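Local coordinates for acyl-coa oxidase (Arabidopsis thaliana, PDB 1W07), which uses FAD to oxidise long- and medium-chain acyl-CoAs to 2-trans-enoyl-CoAs in plant peroxisomal beta-oxidation, passing the electrons to oxygen as hydrogen peroxide, at residues Gly3-Ala8 against Gly619-Asn624; Pro108-Gln113 against His185-Ala190; Asp271-Leu276 against Ala363-Ala368; Ile302-Ser307 against Asn599-Val604. The protein carries 1 engineered substitution. One frame throughout, in Å; residues are numbered along the deposited sequence.

Contact 1. Residues Gly3-Ala8 against Gly619-Asn624; sequences GIDHLA and GRYDGN. With PT (platinum (II) ion), chain L.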
loop_
_atom_site.group_PDB
_atom_site.type_symbol
_atom_site.label_atom_id
_atom_site.label_comp_id
_atom_site.label_asym_id
_atom_site.label_seq_id
_atom_site.Cartn_x
_atom_site.Cartn_y
_atom_site.Cartn_z
ATOM N N GLY B 3 12.837 -29.547 -14.113
ATOM C CA GLY B 3 13.755 -29.372 -13.005
ATOM C C GLY B 3 14.933 -28.460 -13.281
ATOM O O GLY B 3 15.957 -28.559 -12.608
ATOM N N ILE B 4 14.799 -27.571 -14.258
ATOM C CA ILE B 4 15.871 -26.661 -14.587
ATOM C C ILE B 4 15.833 -25.411 -13.705
ATOM O O ILE B 4 14.759 -24.885 -13.398
ATOM C CB ILE B 4 15.796 -26.226 -16.072
ATOM C CG1 ILE B 4 15.742 -27.457 -16.982
ATOM C CG2 ILE B 4 16.996 -25.353 -16.418
ATOM C CD1 ILE B 4 16.872 -28.466 -16.780
ATOM N N ASP B 5 17.009 -24.930 -13.309
ATOM C CA ASP B 5 17.128 -23.727 -12.495
ATOM C C ASP B 5 17.493 -22.532 -13.368
ATOM O O ASP B 5 18.668 -22.334 -13.691
ATOM C CB ASP B 5 18.201 -23.918 -11.419
ATOM C CG ASP B 5 18.355 -22.692 -10.538
ATOM O OD1 ASP B 5 17.569 -21.738 -10.720
ATOM O OD2 ASP B 5 19.255 -22.681 -9.675
ATOM N N HIS B 6 16.494 -21.733 -13.744
ATOM C CA HIS B 6 16.730 -20.562 -14.589
ATOM C C HIS B 6 17.537 -19.464 -13.941
ATOM O O HIS B 6 17.959 -18.522 -14.610
ATOM C CB HIS B 6 15.405 -19.978 -15.057
ATOM C CG HIS B 6 14.573 -20.953 -15.820
ATOM N ND1 HIS B 6 13.938 -22.013 -15.216
ATOM C CD2 HIS B 6 14.304 -21.054 -17.141
ATOM C CE1 HIS B 6 13.315 -22.730 -16.132
ATOM N NE2 HIS B 6 13.522 -22.169 -17.309
ATOM N N LEU B 7 17.746 -19.569 -12.633
ATOM C CA LEU B 7 18.519 -18.565 -11.911
ATOM C C LEU B 7 19.895 -19.127 -11.562
ATOM O O LEU B 7 20.628 -18.541 -10.766
ATOM C CB LEU B 7 17.763 -18.146 -10.634
ATOM C CG LEU B 7 16.538 -17.240 -10.854
ATOM C CD1 LEU B 7 15.632 -17.185 -9.594
ATOM C CD2 LEU B 7 17.041 -15.845 -11.261
ATOM N N ALA B 8 20.251 -20.255 -12.178
ATOM C CA ALA B 8 21.533 -20.897 -11.900
ATOM C C ALA B 8 22.719 -19.963 -12.056
ATOM O O ALA B 8 23.603 -19.951 -11.205
ATOM C CB ALA B 8 21.726 -22.129 -12.779
ATOM N N GLY B 619 8.176 -15.551 -7.630
ATOM C CA GLY B 619 9.325 -15.778 -6.782
ATOM C C GLY B 619 9.813 -17.200 -6.628
ATOM O O GLY B 619 10.578 -17.494 -5.711
ATOM N N ARG B 620 9.375 -18.083 -7.517
ATOM C CA ARG B 620 9.773 -19.478 -7.465
ATOM C C ARG B 620 11.284 -19.589 -7.426
ATOM O O ARG B 620 11.994 -18.860 -8.115
ATOM C CB ARG B 620 9.277 -20.244 -8.697
ATOM C CG ARG B 620 7.793 -20.527 -8.770
ATOM C CD ARG B 620 7.507 -21.241 -10.101
ATOM N NE ARG B 620 8.245 -22.496 -10.199
ATOM C CZ ARG B 620 7.825 -23.651 -9.686
ATOM N NH1 ARG B 620 6.663 -23.716 -9.047
ATOM N NH2 ARG B 620 8.586 -24.737 -9.774
ATOM N N TYR B 621 11.770 -20.534 -6.636
ATOM C CA TYR B 621 13.196 -20.789 -6.511
ATOM C C TYR B 621 13.853 -21.015 -7.877
ATOM O O TYR B 621 14.927 -20.468 -8.160
ATOM C CB TYR B 621 13.421 -22.027 -5.632
ATOM C CG TYR B 621 14.873 -22.428 -5.488
ATOM C CD1 TYR B 621 15.668 -21.878 -4.483
ATOM C CD2 TYR B 621 15.470 -23.317 -6.389
ATOM C CE1 TYR B 621 17.027 -22.201 -4.377
ATOM C CE2 TYR B 621 16.828 -23.647 -6.288
ATOM C CZ TYR B 621 17.598 -23.084 -5.285
ATOM O OH TYR B 621 18.945 -23.388 -5.201
ATOM N N ASP B 622 13.218 -21.814 -8.733
ATOM C CA ASP B 622 13.813 -22.120 -10.034
ATOM C C ASP B 622 13.628 -21.083 -11.132
ATOM O O ASP B 622 14.102 -21.274 -12.252
ATOM C CB ASP B 622 13.326 -23.487 -10.534
ATOM C CG ASP B 622 11.825 -23.529 -10.771
ATOM O OD1 ASP B 622 11.206 -22.454 -10.935
ATOM O OD2 ASP B 622 11.260 -24.643 -10.812
ATOM N N GLY B 623 12.941 -19.985 -10.816
ATOM C CA GLY B 623 12.727 -18.946 -11.801
ATOM C C GLY B 623 11.890 -19.325 -13.011
ATOM O O GLY B 623 11.926 -18.619 -14.016
ATOM N N ASN B 624 11.132 -20.420 -12.930
ATOM C CA ASN B 624 10.286 -20.870 -14.043
ATOM C C ASN B 624 8.931 -20.151 -13.936
ATOM O O ASN B 624 7.887 -20.760 -13.752
ATOM C CB ASN B 624 10.130 -22.405 -13.959
ATOM C CG ASN B 624 9.558 -23.011 -15.231
ATOM O OD1 ASN B 624 9.814 -22.523 -16.328
ATOM N ND2 ASN B 624 8.802 -24.096 -15.088
HETATM PT PT PT L . 13.218 -24.134 -18.729
HETATM O O HOH W 1 19.826 -24.225 -7.650
#
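The imidazole of His-6 and the carboxamide of Asn-624 lie nearly in parallel planes, 3° apart, but their side chains cross obliquely, bringing His-6 CE1 to 3.5 Å from Asn-624 OD1. Here the loop before helix 8-12 meets the loop between helices 611-614 and 625-635. With CG anti to its carbonyl carbon (chi1 -58°), His-6 meets Asp-622 O in the plane of the ring, ND1 donating at 3.1 Å. The backbone N of His-6 donates to the same Asp-622 O at 2.9 Å, and both donors stand above the carbonyl plane. The carboxylate of Asp-622 serves its own loop: Arg-620 approaches side-on, its NE using the syn lone pair of OD1 and its NH2 lying 2.9 Å from OD2 in a salt bridge, while the backbone N of Asn-624 adds an Asx turn at OD1. Asp-5 makes a second Asx turn, with OD1 accepting from Leu-7 N and pairing with Arg-11; its OD2 shares a water with Tyr-621 OH. Leu-7 CD1 rests 4.1 Å from Gly-623 CA, where a CB would be crowded. An alanine at Asp-622 would lose the carboxylate's three bonds and would probably loosen the type I turn that presents the carbonyl to His-6. The bond to Asp-622 O probably favours the tautomer with the proton on ND1, which suits His-6 NE2 as the ligand 2.4 Å from the platinum ion.

Contact 2. Residues Pro108-Gln113 against His185-Ala190; sequences PAIKGQ and HAVVYA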
loop_
_atom_site.group_PDB
_atom_site.type_symbol
_atom_site.label_atom_id
_atom_site.label_comp_id
_atom_site.label_asym_id
_atom_site.label_seq_id
_atom_site.Cartn_x
_atom_site.Cartn_y
_atom_site.Cartn_z
ATOM N N PRO B 108 -0.479 -15.973 27.665
ATOM C CA PRO B 108 0.450 -15.000 28.250
ATOM C C PRO B 108 -0.238 -14.067 29.253
ATOM O O PRO B 108 0.378 -13.631 30.229
ATOM C CB PRO B 108 0.966 -14.250 27.029
ATOM C CG PRO B 108 0.989 -15.330 25.972
ATOM C CD PRO B 108 -0.326 -16.036 26.198
ATOM N N ALA B 109 -1.514 -13.765 29.012
ATOM C CA ALA B 109 -2.268 -12.875 29.891
ATOM C C ALA B 109 -2.512 -13.507 31.252
ATOM O O ALA B 109 -2.320 -12.863 32.285
ATOM C CB ALA B 109 -3.602 -12.498 29.249
ATOM N N ILE B 110 -2.949 -14.764 31.247
ATOM C CA ILE B 110 -3.212 -15.490 32.481
ATOM C C ILE B 110 -1.915 -15.719 33.260
ATOM O O ILE B 110 -1.927 -15.681 34.484
ATOM C CB ILE B 110 -3.857 -16.857 32.199
ATOM C CG1 ILE B 110 -5.107 -16.669 31.344
ATOM C CG2 ILE B 110 -4.234 -17.537 33.508
ATOM C CD1 ILE B 110 -5.677 -17.959 30.832
ATOM N N LYS B 111 -0.809 -15.957 32.552
ATOM C CA LYS B 111 0.492 -16.170 33.187
ATOM C C LYS B 111 1.030 -14.918 33.887
ATOM O O LYS B 111 1.551 -14.988 35.001
ATOM C CB LYS B 111 1.539 -16.619 32.163
ATOM C CG LYS B 111 1.426 -18.065 31.725
ATOM C CD LYS B 111 2.576 -18.451 30.795
ATOM C CE LYS B 111 2.452 -19.897 30.320
ATOM N NZ LYS B 111 3.520 -20.280 29.348
ATOM N N GLY B 112 0.921 -13.771 33.231
ATOM C CA GLY B 112 1.433 -12.556 33.831
ATOM C C GLY B 112 0.487 -11.801 34.744
ATOM O O GLY B 112 0.932 -10.982 35.547
ATOM N N GLN B 113 -0.807 -12.070 34.635
ATOM C CA GLN B 113 -1.797 -11.364 35.440
ATOM C C GLN B 113 -2.556 -12.273 36.399
ATOM O O GLN B 113 -3.243 -11.805 37.309
ATOM C CB GLN B 113 -2.783 -10.646 34.513
ATOM C CG GLN B 113 -2.183 -9.438 33.799
ATOM C CD GLN B 113 -2.920 -9.094 32.516
ATOM O OE1 GLN B 113 -4.150 -9.069 32.480
ATOM N NE2 GLN B 113 -2.167 -8.824 31.456
ATOM N N HIS B 185 -13.836 -19.361 25.915
ATOM C CA HIS B 185 -13.522 -18.487 27.037
ATOM C C HIS B 185 -12.718 -17.282 26.547
ATOM O O HIS B 185 -12.234 -17.247 25.410
ATOM C CB HIS B 185 -12.680 -19.228 28.099
ATOM C CG HIS B 185 -13.409 -20.327 28.813
ATOM N ND1 HIS B 185 -13.803 -21.491 28.191
ATOM C CD2 HIS B 185 -13.829 -20.426 30.097
ATOM C CE1 HIS B 185 -14.439 -22.257 29.060
ATOM N NE2 HIS B 185 -14.467 -21.633 30.224
ATOM N N ALA B 186 -12.556 -16.301 27.423
ATOM C CA ALA B 186 -11.783 -15.134 27.052
ATOM C C ALA B 186 -11.373 -14.279 28.226
ATOM O O ALA B 186 -12.042 -14.246 29.260
ATOM C CB ALA B 186 -12.568 -14.284 26.070
ATOM N N VAL B 187 -10.247 -13.600 28.071
ATOM C CA VAL B 187 -9.828 -12.678 29.104
ATOM C C VAL B 187 -10.451 -11.344 28.692
ATOM O O VAL B 187 -10.054 -10.752 27.680
ATOM C CB VAL B 187 -8.298 -12.541 29.172
ATOM C CG1 VAL B 187 -7.923 -11.394 30.106
ATOM C CG2 VAL B 187 -7.693 -13.833 29.683
ATOM N N VAL B 188 -11.451 -10.896 29.447
ATOM C CA VAL B 188 -12.121 -9.633 29.143
ATOM C C VAL B 188 -11.599 -8.475 29.998
ATOM O O VAL B 188 -11.411 -8.620 31.206
ATOM C CB VAL B 188 -13.652 -9.744 29.355
ATOM C CG1 VAL B 188 -14.336 -8.391 29.033
ATOM C CG2 VAL B 188 -14.213 -10.895 28.500
ATOM N N TYR B 189 -11.353 -7.332 29.360
ATOM C CA TYR B 189 -10.866 -6.158 30.072
ATOM C C TYR B 189 -11.990 -5.133 30.224
ATOM O O TYR B 189 -12.663 -4.772 29.258
ATOM C CB TYR B 189 -9.642 -5.554 29.358
ATOM C CG TYR B 189 -8.416 -6.435 29.481
ATOM C CD1 TYR B 189 -8.215 -7.505 28.608
ATOM C CD2 TYR B 189 -7.508 -6.265 30.532
ATOM C CE1 TYR B 189 -7.145 -8.385 28.778
ATOM C CE2 TYR B 189 -6.439 -7.148 30.716
ATOM C CZ TYR B 189 -6.265 -8.207 29.838
ATOM O OH TYR B 189 -5.254 -9.117 30.044
ATOM N N ALA B 190 -12.198 -4.694 31.458
ATOM C CA ALA B 190 -13.252 -3.741 31.769
ATOM C C ALA B 190 -12.869 -2.921 32.984
ATOM O O ALA B 190 -11.916 -3.247 33.696
ATOM C CB ALA B 190 -14.566 -4.485 32.043
#
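The phenol ring of Tyr-189 receives Gln-113 at its edge, with OE1 near the ring plane, while the ring of Tyr-135 meets it obliquely. Gln-113 and Tyr-189 reach toward each other tip to tip, amide and ring planes 65° apart. Tyr-189 OH donates to Gln-113 OE1 at 2.7 Å, in the plane of the carbonyl and on a lone pair, the C=O...donor angle being 116°. An extended chain beyond CG carries the amide from the last residue of helix 98-113 to this point. Beside the bond, Ala-109 CB lies 3.8 Å from Tyr-189 OH and 4.3 Å from Val-187 CG2; the apolar packing continues where Val-187 CG2 comes within 4.2 Å of Ile-110 CG1. Helix 98-113 thus packs on strand 185-194, which pairs with strand 133-136, so the N-terminal helices are joined to the middle-domain sheet. An alanine at Gln-113 would remove the acceptor of the phenol proton and would probably leave the Tyr-189 ring less firmly placed. Tyr-135 and Gln-137 bind FAD, about 7 Å from the Tyr-189 side chain. One strong, directional bond amid aliphatic packing therefore satisfies a buried hydroxyl and probably helps hold in place a residue that lies against Tyr-135.

Contact 3. Residues Asp271-Leu276 against Ala363-Ala368; sequences DVPKQL and AASDFA
The carbonyl oxygen of Pro-273 is gripped by one backbone bond, from Leu-276 N at 3.0 Å, which closes a type I turn; no hydrogen bond passes between 271-276 and 363-368. The other loop is likewise held from within. Asp-366 OD1 accepts from Ala-368 N at 3.3 Å in an Asx turn, and its OD2 pairs with Arg-361. What joins the two loops is the ring of Phe-367, enclosed between unlike groups. Over the centre of one face stands Ser-365 O, 3.7 Å above the plane of the Phe-367 ring, and over the opposite face lies Gln-275. The Gln-275 chain bends at chi2 (99°), so that both its ends touch the ring: CB makes a CH-pi contact 4.1 Å from the Phe-367 centroid, 13° off the normal, and the amide folds back toward the rim. Amide and ring planes stay 34° apart, so the group is tilted rather than stacked, and NE2 comes closest, 3.1 Å from Phe-367 CD1. The side chains of Pro-273 and Phe-367 cross at about a right angle, the CB of Pro-273 3.6 Å from Phe-367 CZ, while CG of Pro-273 lies 3.9 Å from Ser-365 OG. At the margin, Leu-276 CD2 reaches Ala-363 N at 4.2 Å, and the Leu-276 side chain also packs on Leu-362. Far from the annotated sites, this surface contact sets the loop between strand 267-269 and helix 278-309 against the turn between helices 328-363 and 370-398, where Ser-365, with positive phi, is the C-prime residue of a Schellman motif ending helix 328-363.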
loop_
_atom_site.group_PDB
_atom_site.type_symbol
_atom_site.label_atom_id
_atom_site.label_comp_id
_atom_site.label_asym_id
_atom_site.label_seq_id
_atom_site.Cartn_x
_atom_site.Cartn_y
_atom_site.Cartn_z
ATOM N N ASP B 271 1.415 -7.489 46.762
ATOM C CA ASP B 271 2.790 -7.173 47.125
ATOM C C ASP B 271 3.687 -7.248 45.894
ATOM O O ASP B 271 4.894 -7.010 45.981
ATOM C CB ASP B 271 3.297 -8.162 48.180
ATOM C CG ASP B 271 3.422 -9.583 47.643
ATOM O OD1 ASP B 271 2.427 -10.118 47.110
ATOM O OD2 ASP B 271 4.517 -10.168 47.758
ATOM N N VAL B 272 3.090 -7.586 44.750
ATOM C CA VAL B 272 3.828 -7.701 43.493
ATOM C C VAL B 272 3.860 -6.369 42.744
ATOM O O VAL B 272 2.819 -5.755 42.494
ATOM C CB VAL B 272 3.201 -8.763 42.562
ATOM C CG1 VAL B 272 4.103 -8.987 41.360
ATOM C CG2 VAL B 272 2.977 -10.068 43.323
ATOM N N PRO B 273 5.061 -5.904 42.374
ATOM C CA PRO B 273 5.199 -4.637 41.654
ATOM C C PRO B 273 4.371 -4.627 40.368
ATOM O O PRO B 273 4.385 -5.592 39.602
ATOM C CB PRO B 273 6.700 -4.556 41.382
ATOM C CG PRO B 273 7.290 -5.281 42.561
ATOM C CD PRO B 273 6.387 -6.486 42.667
ATOM N N LYS B 274 3.649 -3.536 40.147
ATOM C CA LYS B 274 2.817 -3.388 38.960
ATOM C C LYS B 274 3.655 -3.501 37.686
ATOM O O LYS B 274 3.195 -4.041 36.675
ATOM C CB LYS B 274 2.103 -2.044 38.999
ATOM N N GLN B 275 4.883 -2.993 37.740
ATOM C CA GLN B 275 5.776 -3.034 36.588
ATOM C C GLN B 275 6.085 -4.449 36.102
ATOM O O GLN B 275 6.644 -4.622 35.020
ATOM C CB GLN B 275 7.087 -2.301 36.902
ATOM C CG GLN B 275 6.907 -0.841 37.285
ATOM C CD GLN B 275 6.947 -0.616 38.785
ATOM O OE1 GLN B 275 6.351 -1.371 39.559
ATOM N NE2 GLN B 275 7.635 0.438 39.203
ATOM N N LEU B 276 5.733 -5.459 36.893
ATOM C CA LEU B 276 5.985 -6.844 36.501
ATOM C C LEU B 276 4.915 -7.380 35.558
ATOM O O LEU B 276 4.540 -8.553 35.627
ATOM C CB LEU B 276 6.089 -7.749 37.733
ATOM C CG LEU B 276 7.410 -7.613 38.508
ATOM C CD1 LEU B 276 7.358 -8.424 39.794
ATOM C CD2 LEU B 276 8.552 -8.081 37.620
ATOM N N ALA B 363 12.704 -8.783 37.766
ATOM C CA ALA B 363 12.438 -9.809 38.764
ATOM C C ALA B 363 13.130 -9.436 40.076
ATOM O O ALA B 363 12.851 -10.015 41.130
ATOM C CB ALA B 363 12.932 -11.161 38.265
ATOM N N ALA B 364 14.029 -8.459 39.997
ATOM C CA ALA B 364 14.777 -7.977 41.153
ATOM C C ALA B 364 14.317 -6.565 41.515
ATOM O O ALA B 364 15.044 -5.808 42.160
ATOM C CB ALA B 364 16.263 -7.975 40.838
ATOM N N SER B 365 13.107 -6.218 41.087
ATOM C CA SER B 365 12.538 -4.901 41.345
ATOM C C SER B 365 13.445 -3.767 40.883
ATOM O O SER B 365 13.425 -2.673 41.449
ATOM C CB SER B 365 12.221 -4.739 42.832
ATOM O OG SER B 365 11.124 -5.558 43.194
ATOM N N ASP B 366 14.240 -4.041 39.854
ATOM C CA ASP B 366 15.146 -3.049 39.285
ATOM C C ASP B 366 14.498 -2.473 38.028
ATOM O O ASP B 366 14.679 -2.995 36.928
ATOM C CB ASP B 366 16.491 -3.698 38.947
ATOM C CG ASP B 366 17.377 -2.806 38.111
ATOM O OD1 ASP B 366 17.226 -1.564 38.188
ATOM O OD2 ASP B 366 18.237 -3.346 37.378
ATOM N N PHE B 367 13.740 -1.395 38.212
ATOM C CA PHE B 367 13.031 -0.741 37.124
ATOM C C PHE B 367 13.780 0.473 36.580
ATOM O O PHE B 367 13.181 1.357 35.970
ATOM C CB PHE B 367 11.648 -0.299 37.610
ATOM C CG PHE B 367 10.978 -1.291 38.517
ATOM C CD1 PHE B 367 10.404 -0.870 39.716
ATOM C CD2 PHE B 367 10.934 -2.647 38.190
ATOM C CE1 PHE B 367 9.801 -1.781 40.581
ATOM C CE2 PHE B 367 10.330 -3.574 39.053
ATOM C CZ PHE B 367 9.764 -3.135 40.252
ATOM N N ALA B 368 15.089 0.511 36.798
ATOM C CA ALA B 368 15.917 1.624 36.337
ATOM C C ALA B 368 15.904 1.818 34.817
ATOM O O ALA B 368 15.893 2.952 34.327
ATOM C CB ALA B 368 17.347 1.429 36.818
#

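Contact 4. Residues Ile302-Ser307 against Asn599-Val604; sequences IATRYS and NAVALV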
loop_
_atom_site.group_PDB
_atom_site.type_symbol
_atom_site.label_atom_id
_atom_site.label_comp_id
_atom_site.label_asym_id
_atom_site.label_seq_id
_atom_site.Cartn_x
_atom_site.Cartn_y
_atom_site.Cartn_z
ATOM N N ILE B 302 10.774 -12.465 -3.260
ATOM C CA ILE B 302 9.944 -12.559 -4.455
ATOM C C ILE B 302 10.339 -11.524 -5.499
ATOM O O ILE B 302 10.565 -11.854 -6.666
ATOM C CB ILE B 302 8.440 -12.407 -4.093
ATOM C CG1 ILE B 302 8.021 -13.566 -3.168
ATOM C CG2 ILE B 302 7.595 -12.409 -5.361
ATOM C CD1 ILE B 302 6.616 -13.422 -2.529
ATOM N N ALA B 303 10.424 -10.269 -5.083
ATOM C CA ALA B 303 10.767 -9.209 -6.013
ATOM C C ALA B 303 12.182 -9.362 -6.544
ATOM O O ALA B 303 12.425 -9.099 -7.731
ATOM C CB ALA B 303 10.576 -7.826 -5.349
ATOM N N THR B 304 13.119 -9.816 -5.706
ATOM C CA THR B 304 14.504 -9.995 -6.159
ATOM C C THR B 304 14.599 -11.088 -7.226
ATOM O O THR B 304 15.205 -10.883 -8.276
ATOM C CB THR B 304 15.476 -10.319 -4.962
ATOM O OG1 THR B 304 15.478 -9.227 -4.036
ATOM C CG2 THR B 304 16.899 -10.509 -5.464
ATOM N N ARG B 305 13.993 -12.246 -6.980
ATOM C CA ARG B 305 14.053 -13.313 -7.971
ATOM C C ARG B 305 13.338 -12.900 -9.251
ATOM O O ARG B 305 13.880 -13.053 -10.349
ATOM C CB ARG B 305 13.449 -14.603 -7.400
ATOM C CG ARG B 305 14.275 -15.220 -6.273
ATOM C CD ARG B 305 13.603 -16.462 -5.715
ATOM N NE ARG B 305 14.456 -17.156 -4.755
ATOM C CZ ARG B 305 14.034 -18.082 -3.906
ATOM N NH1 ARG B 305 14.891 -18.652 -3.072
ATOM N NH2 ARG B 305 12.757 -18.429 -3.885
ATOM N N TYR B 306 12.124 -12.365 -9.132
ATOM C CA TYR B 306 11.433 -11.946 -10.342
ATOM C C TYR B 306 12.203 -10.860 -11.102
ATOM O O TYR B 306 12.145 -10.808 -12.330
ATOM C CB TYR B 306 10.037 -11.437 -10.021
ATOM C CG TYR B 306 9.260 -11.079 -11.262
ATOM C CD1 TYR B 306 8.839 -12.071 -12.153
ATOM C CD2 TYR B 306 8.954 -9.752 -11.562
ATOM C CE1 TYR B 306 8.129 -11.744 -13.306
ATOM C CE2 TYR B 306 8.249 -9.418 -12.714
ATOM C CZ TYR B 306 7.840 -10.413 -13.578
ATOM O OH TYR B 306 7.140 -10.076 -14.714
ATOM N N SER B 307 12.907 -9.988 -10.381
ATOM C CA SER B 307 13.671 -8.908 -11.020
ATOM C C SER B 307 14.836 -9.467 -11.833
ATOM O O SER B 307 15.286 -8.852 -12.797
ATOM C CB SER B 307 14.214 -7.930 -9.977
ATOM O OG SER B 307 13.171 -7.205 -9.340
ATOM N N ASN B 599 25.197 -10.317 -5.922
ATOM C CA ASN B 599 24.893 -11.090 -4.727
ATOM C C ASN B 599 23.415 -11.133 -4.375
ATOM O O ASN B 599 23.022 -11.905 -3.507
ATOM C CB ASN B 599 25.658 -10.503 -3.539
ATOM C CG ASN B 599 27.144 -10.608 -3.718
ATOM O OD1 ASN B 599 27.718 -11.684 -3.578
ATOM N ND2 ASN B 599 27.777 -9.493 -4.054
ATOM N N ALA B 600 22.598 -10.331 -5.062
ATOM C CA ALA B 600 21.161 -10.211 -4.760
ATOM C C ALA B 600 20.396 -11.514 -4.596
ATOM O O ALA B 600 19.846 -11.781 -3.523
ATOM C CB ALA B 600 20.445 -9.326 -5.805
ATOM N N VAL B 601 20.338 -12.318 -5.651
ATOM C CA VAL B 601 19.602 -13.560 -5.576
ATOM C C VAL B 601 20.063 -14.449 -4.429
ATOM O O VAL B 601 19.235 -14.998 -3.709
ATOM C CB VAL B 601 19.678 -14.321 -6.901
ATOM C CG1 VAL B 601 19.046 -15.725 -6.733
ATOM C CG2 VAL B 601 18.977 -13.509 -7.996
ATOM N N ALA B 602 21.374 -14.599 -4.261
ATOM C CA ALA B 602 21.905 -15.424 -3.176
ATOM C C ALA B 602 21.528 -14.823 -1.820
ATOM O O ALA B 602 21.259 -15.555 -0.862
ATOM C CB ALA B 602 23.434 -15.548 -3.298
ATOM N N LEU B 603 21.500 -13.494 -1.726
ATOM C CA LEU B 603 21.135 -12.867 -0.451
ATOM C C LEU B 603 19.693 -13.189 -0.030
ATOM O O LEU B 603 19.387 -13.198 1.167
ATOM C CB LEU B 603 21.337 -11.354 -0.540
ATOM C CG LEU B 603 22.803 -10.895 -0.537
ATOM C CD1 LEU B 603 22.895 -9.403 -0.820
ATOM C CD2 LEU B 603 23.416 -11.231 0.808
ATOM N N VAL B 604 18.801 -13.452 -0.989
ATOM C CA VAL B 604 17.434 -13.798 -0.608
ATOM C C VAL B 604 17.293 -15.309 -0.446
ATOM O O VAL B 604 16.377 -15.782 0.232
ATOM C CB VAL B 604 16.373 -13.254 -1.615
ATOM C CG1 VAL B 604 16.503 -11.737 -1.708
ATOM C CG2 VAL B 604 16.484 -13.943 -2.999
#
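Thr-304 supplies the tight part of this roughly antiparallel helix pair, which joins helix 278-309 of the C-alpha1 region to helix 600-605 of the C-terminal acyl-CoA oxidase region. Its CG2, anti to the backbone N, presses on the first turn of helix 600-605, 3.7 Å from the carbonyl C of Ala-600 and 3.8 Å from Ala-600 CB. On the other branch, Thr-304 OG1 lies 3.6 Å from Val-604 CG1, the two side chains crossing obliquely. That hydroxyl bonds back to Val-300 O in its own helix. Looser packing lies toward Arg-305, whose chain runs extended from CG to NE and slides past Val-604. Here Val-604 CG2, between backbone N and carbonyl carbon, stays 4.2 Å from Arg-305 CG and the same distance from Arg-305 NE. Neither part is a solvent face: all five touching residues are buried, and the short axes, 147° apart in direction, approach to 9.1 Å. The guanidinium finds its polar partners beyond the packing, NH1 in a salt bridge with Asp-605 and NH2 on Gly-619 O. No hydrogen bond passes between 302-307 and 599-604; methyls pack against backbone, a hydroxyl and the Arg-305 chain, whose charge is probably balanced, at least in part, by Asp-605.

Contacts 2 and 4 are core and contact 3 is surface, with contact 1 partly buried. Contacts 1 and 4 are neighbours, centres 11 Å apart, joined through the Arg-305 side chain, which packs on the 619-621 backbone; contacts 2 and 3 lie on the opposite side of the chain's centre. Helix 278-309 links the two sides, since 271-276 leads into it and 302-307 lies near its other end, and helix 328-363 borders both contacts 3 and 4. Chemistry follows place: contact 2 adds one tyrosine-glutamine hydrogen bond to its packing, whereas contact 4 has none across it and finds its polar partners outside; contact 3 rests on an aromatic face, contact 1 on a polar network.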